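Cerato-platanin-like protein (Moniliophthora perniciosa, PDB 3SUL) is a secreted fungal protein of the cerato-platanin family with a double psi beta barrel, whose molecular function is not established. Local coordinates at residues 10-15 with 79-84; 34-37 with 42-45; 63-68 with 72-77; 96-101 with 106-111. All coordinates share one frame; numbering follows the deposited sequence.

Contact 1: residues 10-15 with 79-84; sequences PVYDNA and GVDVAG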
# COMPACT_ATOMS: atom_id res chain seq x y z
N PRO A 10 -3.11 10.12 4.38
CA PRO A 10 -3.10 9.59 5.73
C PRO A 10 -4.30 8.63 5.98
O PRO A 10 -4.45 8.06 7.08
CB PRO A 10 -3.19 10.84 6.60
CG PRO A 10 -3.78 11.96 5.63
CD PRO A 10 -3.99 11.31 4.26
N VAL A 11 -5.13 8.49 4.96
CA VAL A 11 -6.19 7.48 4.97
C VAL A 11 -5.61 6.10 5.25
O VAL A 11 -6.27 5.28 5.88
CB VAL A 11 -7.02 7.46 3.68
CG1 VAL A 11 -6.23 7.09 2.49
CG2 VAL A 11 -8.32 6.59 3.76
N TYR A 12 -4.35 5.87 4.88
CA TYR A 12 -3.89 4.48 4.89
C TYR A 12 -3.32 4.27 6.22
O TYR A 12 -2.92 3.18 6.56
CB TYR A 12 -2.87 4.20 3.77
CG TYR A 12 -3.54 4.21 2.44
CD1 TYR A 12 -4.43 3.19 2.08
CD2 TYR A 12 -3.29 5.27 1.51
CE1 TYR A 12 -5.11 3.22 0.85
CE2 TYR A 12 -3.92 5.30 0.32
CZ TYR A 12 -4.84 4.30 -0.02
OH TYR A 12 -5.50 4.33 -1.23
N ASP A 13 -3.31 5.37 7.03
CA ASP A 13 -2.89 5.28 8.42
C ASP A 13 -4.13 5.12 9.28
O ASP A 13 -3.99 4.84 10.45
CB ASP A 13 -2.16 6.54 8.89
CG ASP A 13 -0.95 6.82 8.08
OD1 ASP A 13 -0.11 5.89 7.96
OD2 ASP A 13 -0.88 7.92 7.51
N ASN A 14 -5.31 5.29 8.66
CA ASN A 14 -6.60 5.12 9.37
C ASN A 14 -6.91 3.66 9.55
O ASN A 14 -7.37 3.05 8.54
CB ASN A 14 -7.74 5.80 8.58
CG ASN A 14 -9.16 5.62 9.25
OD1 ASN A 14 -9.26 5.14 10.35
ND2 ASN A 14 -10.22 6.04 8.54
N ALA A 15 -6.75 3.16 10.78
CA ALA A 15 -6.93 1.79 11.12
C ALA A 15 -8.36 1.38 10.80
O ALA A 15 -8.63 0.25 10.53
CB ALA A 15 -6.60 1.49 12.56
N GLY A 79 -1.35 -3.90 -1.68
CA GLY A 79 -2.10 -3.03 -2.65
C GLY A 79 -3.59 -3.28 -2.38
O GLY A 79 -4.04 -4.42 -2.35
N VAL A 80 -4.35 -2.21 -2.11
CA VAL A 80 -5.75 -2.42 -1.78
C VAL A 80 -6.62 -1.42 -2.51
O VAL A 80 -7.82 -1.46 -2.35
CB VAL A 80 -6.03 -2.26 -0.28
CG1 VAL A 80 -5.18 -3.22 0.52
CG2 VAL A 80 -5.75 -0.84 0.20
N ASP A 81 -6.00 -0.50 -3.25
CA ASP A 81 -6.82 0.51 -3.92
C ASP A 81 -6.13 0.97 -5.22
O ASP A 81 -4.98 0.71 -5.47
CB ASP A 81 -7.15 1.69 -3.00
CG ASP A 81 -8.39 2.43 -3.47
OD1 ASP A 81 -9.06 1.90 -4.40
OD2 ASP A 81 -8.67 3.49 -2.91
N VAL A 82 -6.87 1.68 -6.03
CA VAL A 82 -6.36 2.21 -7.29
C VAL A 82 -5.46 3.40 -6.99
O VAL A 82 -5.82 4.33 -6.24
CB VAL A 82 -7.57 2.65 -8.15
CG1 VAL A 82 -7.07 3.30 -9.50
CG2 VAL A 82 -8.42 1.46 -8.45
N ALA A 83 -4.23 3.37 -7.54
CA ALA A 83 -3.44 4.62 -7.57
C ALA A 83 -3.29 4.97 -9.03
O ALA A 83 -3.27 4.07 -9.87
CB ALA A 83 -2.09 4.50 -6.91
N GLY A 84 -3.24 6.27 -9.30
CA GLY A 84 -2.98 6.75 -10.66
C GLY A 84 -1.55 6.47 -11.05
O GLY A 84 -1.25 5.90 -12.12
O HOH W 1 -8.34 4.79 -0.77
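Tyr12 meets Val80 and Asp81 with the far end of its phenol. The hydroxyl oxygen, Tyr12 OH, rests on Asp81 CB at 3.6 Å. The two side chains cross at about a right angle, and the ring and carboxylate planes are 65° apart. One water bridges their polar ends. It lies 2.9 Å from Tyr12 OH and donates a hydrogen bond of 2.5 Å to Asp81 OD2. Further back on the ring, Tyr12 CE1 touches Val80 CG2 at 4.2 Å. This methyl comes at the ring obliquely, and the two side chains run past one another, pointing opposite ways.

Segment 79-84 carries on from strand 73-80 of the double psi beta barrel and turns a corner at Asp81. Segment 10-15 begins with a 3-10 turn in the loop after strand 4-8. The contact thus lays this turn against the barrel through a single aromatic side chain.

The second shell fixes both partners. Asp81 OD1 accepts from the backbone N of Ala23, which holds the carboxylate in place. A weak bond from Val82 N also reaches OD1, at 2.7 Å. Val11 CG1 sits 3.5 Å above one face of the Tyr12 ring, toward its rim. The ring also meets that of Phe39 and touches Val46 and Ala48 of strand 45-49. Asp13 accepts from the backbone N atoms of Gln91 and Arg92, at the start of helix 91-98.

Contact 2: residues 34-37 with 42-45; sequences KGYS and VPSY
An inverse gamma turn centred on Pro43 lies in the long loop between strands 4-8 and 45-49, and its residues Val42 and Pro43 pack against the ring of Tyr36. Val42 makes the larger part of the contact. Its CG2 methyl lies 3.7 Å from Tyr36 CD1 and 3.8 Å from Tyr36 CG. This is an off-centre CH-pi contact. Val42 CG2 is 4.1 Å from the centroid of the Tyr36 ring and 30° off the ring normal, so the methyl is displaced from the ring centre toward CG and CD1. Val42 CG1 is anti to the backbone N (chi1 179°), which leaves CG2, beside that N, to face the ring. Pro43 adds a smaller touch further along the ring: its CD is 4.1 Å from Tyr36 CE1. Both side chains cross that of Tyr36 at about a right angle.

The turn is closed by a weak bond from Ser44 N to Val42 O, 2.8 Å long. Ser44 OG then donates to Tyr45 O at 2.9 Å, just where the chain nears strand 45-49. Outside the two segments, Tyr36 also touches Leu122 at the C-terminus, and Val42 packs on Phe19 and on Val78 of strand 73-80. The contact is wholly apolar, a loop folded back on itself. It belongs to the long connection between strands 4-8 and 45-49 that packs on the double psi beta barrel of this cerato-platanin.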
# COMPACT_ATOMS: atom_id res chain seq x y z
N LYS A 34 -11.24 -11.67 2.01
CA LYS A 34 -10.02 -12.34 2.54
C LYS A 34 -10.01 -12.17 4.02
O LYS A 34 -9.08 -12.65 4.66
CB LYS A 34 -8.77 -11.73 1.97
CG LYS A 34 -8.67 -12.02 0.49
CD LYS A 34 -7.64 -11.19 -0.20
CE LYS A 34 -7.45 -11.81 -1.58
NZ LYS A 34 -6.77 -10.87 -2.57
N GLY A 35 -11.05 -11.52 4.55
CA GLY A 35 -11.29 -11.52 6.00
C GLY A 35 -10.85 -10.28 6.73
O GLY A 35 -10.78 -10.27 8.01
N TYR A 36 -10.51 -9.23 5.97
CA TYR A 36 -10.14 -7.99 6.55
C TYR A 36 -11.21 -6.98 6.45
O TYR A 36 -11.51 -6.49 5.37
CB TYR A 36 -8.89 -7.45 5.84
CG TYR A 36 -7.79 -8.50 5.86
CD1 TYR A 36 -6.98 -8.67 7.01
CD2 TYR A 36 -7.53 -9.31 4.75
CE1 TYR A 36 -6.00 -9.64 7.04
CE2 TYR A 36 -6.48 -10.28 4.77
CZ TYR A 36 -5.71 -10.42 5.92
OH TYR A 36 -4.68 -11.32 5.97
N SER A 37 -11.73 -6.55 7.58
CA SER A 37 -12.74 -5.56 7.47
C SER A 37 -12.24 -4.15 7.27
O SER A 37 -12.82 -3.34 6.46
CB SER A 37 -13.67 -5.68 8.69
OG SER A 37 -14.50 -4.54 8.66
N VAL A 42 -5.15 -5.52 8.65
CA VAL A 42 -4.11 -6.13 7.82
C VAL A 42 -2.80 -5.88 8.51
O VAL A 42 -2.49 -4.73 8.79
CB VAL A 42 -4.07 -5.51 6.42
CG1 VAL A 42 -2.95 -6.11 5.55
CG2 VAL A 42 -5.41 -5.59 5.78
N PRO A 43 -1.97 -6.92 8.61
CA PRO A 43 -0.73 -6.82 9.36
C PRO A 43 0.42 -6.28 8.50
O PRO A 43 1.52 -6.82 8.43
CB PRO A 43 -0.55 -8.23 9.88
CG PRO A 43 -1.09 -9.10 8.76
CD PRO A 43 -2.33 -8.31 8.36
N SER A 44 0.10 -5.22 7.77
CA SER A 44 1.01 -4.63 6.86
C SER A 44 0.53 -3.24 6.62
O SER A 44 -0.65 -2.94 6.75
CB SER A 44 0.97 -5.41 5.54
OG SER A 44 1.91 -4.90 4.65
N TYR A 45 1.42 -2.39 6.12
CA TYR A 45 0.99 -1.17 5.53
C TYR A 45 0.14 -1.57 4.34
O TYR A 45 0.38 -2.58 3.67
CB TYR A 45 2.17 -0.35 4.99
CG TYR A 45 3.16 0.10 6.02
CD1 TYR A 45 2.75 0.92 7.08
CD2 TYR A 45 4.51 -0.20 5.91
CE1 TYR A 45 3.66 1.36 8.04
CE2 TYR A 45 5.45 0.22 6.88
CZ TYR A 45 4.98 1.04 7.93
OH TYR A 45 5.89 1.49 8.84

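Contact 3: residues 63-68 with 72-77; sequences CYQITW and GKTIHV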
# COMPACT_ATOMS: atom_id res chain seq x y z
N CYS A 63 1.30 -7.96 -2.58
CA CYS A 63 2.29 -7.45 -1.64
C CYS A 63 3.53 -6.89 -2.41
O CYS A 63 4.11 -7.56 -3.26
CB CYS A 63 2.64 -8.59 -0.76
SG CYS A 63 3.94 -8.24 0.46
N TYR A 64 3.92 -5.69 -2.04
CA TYR A 64 5.06 -5.07 -2.71
C TYR A 64 6.13 -4.80 -1.70
O TYR A 64 5.87 -4.31 -0.58
CB TYR A 64 4.69 -3.76 -3.38
CG TYR A 64 3.70 -4.07 -4.46
CD1 TYR A 64 4.10 -4.29 -5.81
CD2 TYR A 64 2.37 -4.22 -4.11
CE1 TYR A 64 3.14 -4.62 -6.78
CE2 TYR A 64 1.44 -4.54 -5.06
CZ TYR A 64 1.80 -4.74 -6.38
OH TYR A 64 0.75 -5.07 -7.26
N GLN A 65 7.34 -5.19 -2.08
CA GLN A 65 8.44 -4.83 -1.24
C GLN A 65 8.95 -3.56 -1.89
O GLN A 65 9.31 -3.57 -3.07
CB GLN A 65 9.39 -6.01 -1.26
CG GLN A 65 10.66 -5.74 -0.63
CD GLN A 65 11.76 -6.67 -1.18
OE1 GLN A 65 11.73 -7.85 -0.94
NE2 GLN A 65 12.67 -6.12 -1.98
N ILE A 66 8.96 -2.45 -1.12
CA ILE A 66 9.26 -1.11 -1.66
C ILE A 66 10.46 -0.54 -0.95
O ILE A 66 10.48 -0.49 0.27
CB ILE A 66 8.14 -0.15 -1.42
CG1 ILE A 66 6.82 -0.73 -1.93
CG2 ILE A 66 8.54 1.27 -1.96
CD1 ILE A 66 5.63 0.23 -1.84
N THR A 67 11.41 -0.04 -1.72
CA THR A 67 12.66 0.50 -1.18
C THR A 67 12.92 1.93 -1.66
O THR A 67 12.64 2.26 -2.77
CB THR A 67 13.87 -0.43 -1.55
OG1 THR A 67 13.59 -1.78 -1.16
CG2 THR A 67 15.18 0.12 -0.96
N TRP A 68 13.39 2.78 -0.76
CA TRP A 68 13.77 4.11 -1.11
C TRP A 68 15.25 4.22 -1.05
O TRP A 68 15.84 4.01 0.02
CB TRP A 68 13.22 5.09 -0.09
CG TRP A 68 13.39 6.49 -0.55
CD1 TRP A 68 13.17 6.93 -1.80
CD2 TRP A 68 13.83 7.61 0.21
NE1 TRP A 68 13.41 8.26 -1.87
CE2 TRP A 68 13.83 8.71 -0.65
CE3 TRP A 68 14.23 7.79 1.54
CZ2 TRP A 68 14.21 9.99 -0.24
CZ3 TRP A 68 14.61 9.07 1.96
CH2 TRP A 68 14.61 10.14 1.06
N GLY A 72 17.62 3.73 1.96
CA GLY A 72 17.92 2.36 1.70
C GLY A 72 16.93 1.47 2.46
O GLY A 72 17.16 0.33 2.57
N LYS A 73 15.85 2.04 3.00
CA LYS A 73 14.97 1.27 3.85
C LYS A 73 13.92 0.58 2.97
O LYS A 73 13.64 1.01 1.90
CB LYS A 73 14.30 2.25 4.84
CG LYS A 73 15.19 2.57 5.96
CD LYS A 73 14.45 3.33 7.02
CE LYS A 73 13.60 2.49 7.96
NZ LYS A 73 12.96 3.47 8.97
N THR A 74 13.42 -0.52 3.47
CA THR A 74 12.42 -1.25 2.77
C THR A 74 11.17 -1.39 3.59
O THR A 74 11.23 -1.68 4.81
CB THR A 74 13.00 -2.62 2.37
OG1 THR A 74 14.12 -2.40 1.53
CG2 THR A 74 11.93 -3.44 1.64
N ILE A 75 10.02 -1.24 2.92
CA ILE A 75 8.77 -1.60 3.56
C ILE A 75 8.00 -2.56 2.67
O ILE A 75 8.38 -2.79 1.51
CB ILE A 75 7.90 -0.39 3.82
CG1 ILE A 75 7.57 0.34 2.54
CG2 ILE A 75 8.65 0.63 4.73
CD1 ILE A 75 6.39 1.35 2.62
N HIS A 76 6.98 -3.22 3.27
CA HIS A 76 6.03 -4.01 2.53
C HIS A 76 4.67 -3.35 2.53
O HIS A 76 4.18 -2.87 3.55
CB HIS A 76 5.97 -5.40 3.10
CG HIS A 76 7.23 -6.17 2.86
ND1 HIS A 76 8.32 -6.12 3.71
CD2 HIS A 76 7.56 -7.02 1.86
CE1 HIS A 76 9.27 -6.91 3.23
NE2 HIS A 76 8.84 -7.46 2.10
N VAL A 77 4.08 -3.25 1.38
CA VAL A 77 2.77 -2.64 1.23
C VAL A 77 1.83 -3.60 0.54
O VAL A 77 2.18 -4.23 -0.47
CB VAL A 77 2.91 -1.27 0.48
CG1 VAL A 77 1.52 -0.68 0.21
CG2 VAL A 77 3.78 -0.33 1.36
O HOH W 2 10.25 -9.23 0.65
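Gln65 and His76 face each other across a beta hairpin as a non-hydrogen-bonded antiparallel pair. Gln65 CB lies 3.7 Å from His76 NE2. The next atom, Gln65 CG, is anti to the backbone N (chi1 171°) and touches Thr74 CG2 at 3.5 Å. Beyond CG the chain stays extended and runs alongside the imidazole in the same direction. The amide stands nearly perpendicular to the ring, with planes 86° apart. At the tip, Gln65 OE1 accepts a hydrogen bond of 2.6 Å from a water. That water is also bonded to His76 NE2 at 2.7 Å, in the plane of the ring. It closes a bridge between the two polar ends.

Next along the same face, Thr67 OG1 and Thr74 OG1 share a hydrogen bond of 2.8 Å. On the other face the middle of the hairpin is apolar: Ile66 CD1 meets Val77 CG2 at 3.7 Å. Backbone bonds in both directions hold the pairs Tyr64 with Val77 and Ile66 with Ile75. The Ile66 N to Ile75 O bond is almost straight at 177°. At the turn end, Gly72 and Lys73 both face Trp68 in a G1 beta bulge, and Gly72 N donates to Trp68 O at 2.6 Å. Gly72 has the positive phi usual at this position.

Cys63 is bonded to Cys120 by a disulfide near the C-terminus. Strand 63-68 pairs on its other edge with strand 107-115. Ile66 and Ile75 pack on Leu97 of helix 91-98, while Ile75 and Val77 touch Tyr45 of strand 45-49.

Contact 4: residues 96-101 with 106-111; sequences DLTNGQ and GNIDVT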
# COMPACT_ATOMS: atom_id res chain seq x y z
N ASP A 96 8.38 5.72 7.49
CA ASP A 96 9.22 4.58 7.66
C ASP A 96 10.34 4.62 6.61
O ASP A 96 11.53 4.60 6.95
CB ASP A 96 8.37 3.31 7.52
CG ASP A 96 9.09 2.08 7.99
OD1 ASP A 96 10.33 2.01 7.91
OD2 ASP A 96 8.41 1.14 8.47
N LEU A 97 9.91 4.68 5.35
CA LEU A 97 10.78 4.66 4.19
C LEU A 97 11.80 5.77 4.27
O LEU A 97 12.95 5.51 3.94
CB LEU A 97 9.98 4.83 2.91
CG LEU A 97 9.48 3.61 2.14
CD1 LEU A 97 8.68 3.99 0.90
CD2 LEU A 97 10.63 2.65 1.73
N THR A 98 11.39 6.96 4.76
CA THR A 98 12.24 8.16 4.69
C THR A 98 12.84 8.61 6.00
O THR A 98 13.46 9.64 6.05
CB THR A 98 11.51 9.32 4.11
OG1 THR A 98 10.39 9.63 4.95
CG2 THR A 98 10.95 8.88 2.76
N ASN A 99 12.73 7.78 7.04
CA ASN A 99 13.24 8.14 8.34
C ASN A 99 12.68 9.51 8.76
O ASN A 99 13.41 10.46 9.12
CB ASN A 99 14.76 8.00 8.36
CG ASN A 99 15.20 6.55 8.69
OD1 ASN A 99 14.46 5.78 9.34
ND2 ASN A 99 16.40 6.17 8.24
N GLY A 100 11.35 9.58 8.62
CA GLY A 100 10.51 10.64 9.15
C GLY A 100 10.44 11.86 8.27
O GLY A 100 10.39 12.98 8.80
N GLN A 101 10.47 11.70 6.95
CA GLN A 101 10.49 12.86 6.03
C GLN A 101 9.35 12.76 5.07
O GLN A 101 9.37 13.27 3.95
CB GLN A 101 11.79 12.92 5.21
CG GLN A 101 13.00 12.95 6.07
CD GLN A 101 14.22 13.05 5.23
OE1 GLN A 101 14.73 12.03 4.69
NE2 GLN A 101 14.70 14.28 5.08
N GLY A 106 7.04 14.76 0.77
CA GLY A 106 5.73 14.62 0.12
C GLY A 106 5.59 13.63 -1.03
O GLY A 106 4.60 12.88 -1.13
N ASN A 107 6.57 13.64 -1.92
CA ASN A 107 6.65 12.59 -2.92
C ASN A 107 8.12 12.23 -3.05
O ASN A 107 9.00 13.10 -3.09
CB ASN A 107 6.02 12.98 -4.28
CG ASN A 107 6.30 11.95 -5.43
OD1 ASN A 107 5.40 11.22 -5.84
ND2 ASN A 107 7.55 11.90 -5.97
N ILE A 108 8.37 10.93 -3.13
CA ILE A 108 9.70 10.42 -3.41
C ILE A 108 9.59 9.47 -4.60
O ILE A 108 8.47 9.08 -5.02
CB ILE A 108 10.27 9.69 -2.20
CG1 ILE A 108 9.39 8.47 -1.82
CG2 ILE A 108 10.44 10.69 -1.04
CD1 ILE A 108 9.93 7.70 -0.63
N ASP A 109 10.73 9.13 -5.19
CA ASP A 109 10.75 8.01 -6.15
C ASP A 109 11.33 6.80 -5.44
O ASP A 109 12.33 6.89 -4.69
CB ASP A 109 11.63 8.31 -7.37
CG ASP A 109 10.82 8.91 -8.53
OD1 ASP A 109 10.67 8.23 -9.59
OD2 ASP A 109 10.33 10.05 -8.37
N VAL A 110 10.69 5.65 -5.65
CA VAL A 110 11.06 4.45 -4.90
C VAL A 110 11.13 3.36 -5.91
O VAL A 110 10.76 3.54 -7.05
CB VAL A 110 10.01 4.00 -3.83
CG1 VAL A 110 9.76 5.05 -2.72
CG2 VAL A 110 8.74 3.43 -4.52
N THR A 111 11.66 2.22 -5.47
CA THR A 111 11.79 1.02 -6.23
C THR A 111 10.91 -0.04 -5.56
O THR A 111 10.93 -0.14 -4.36
CB THR A 111 13.31 0.67 -6.37
OG1 THR A 111 13.48 -0.57 -7.03
CG2 THR A 111 14.01 0.65 -5.02
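The C-terminal part of helix 91-98 packs on strand 107-115, with the CA atoms of Thr98 and Ile108 8.8 Å apart and those of Leu97 and Val110 9.1 Å apart. Apolar side chains fill the interval. Thr98 CG2 meets Ile108 CD1 at 3.7 Å, methyl to methyl. Ile108 CG1 sits between the backbone N and the carbonyl carbon (chi1 61°), and from there the chain extends so that CD1 points at the helix. Leu97 CD1 lies against Val110 CG1 at 3.9 Å, where the two side chains cross at about a right angle. The same Leu97 methyl also approaches Ile108 CD1 at 4.2 Å, so it touches both strand residues.

Thr98 splits its two branches between packing and polar work. Its CG2 faces the strand, while Thr98 OG1 accepts from Gln101 N at 2.9 Å, an ST motif. The same hydroxyl is hydrogen-bonded to the backbone O of Met94, one turn back in the helix. These two bonds probably fix its rotation, which keeps the CG2 branch toward Ile108. Around the contact, Trp68 touches both Thr98 and Ile108, and Leu6 of strand 4-8 touches Leu97 and Val110.

Asn99 is the first residue to leave the helical conformation; its positive phi belongs to a Schellman motif. The Schellman and ST motifs thus close one helix and lead through helix 102-105 into strand 107-115 of the double psi beta barrel.

Contacts 3 and 4 lie closest, with centres about 10 Å apart. They are joined by a backbone hydrogen bond of 2.7 Å from Thr67 N to Thr111 O, and by a bond of 2.8 Å between Lys73 NZ and Asn99 OD1. Contacts 1 and 3 use successive parts of strand 73-80, yet their centres are about 15 Å apart. Contact 2 is nested in the chain loop closed by contact 1, with nearest atoms about 6 Å apart. Its centre is about 23 Å from that of contact 4, across the middle of the molecule. Even so, Tyr45 OH reaches Asp96 OD2 at 2.6 Å in a hydrogen bond.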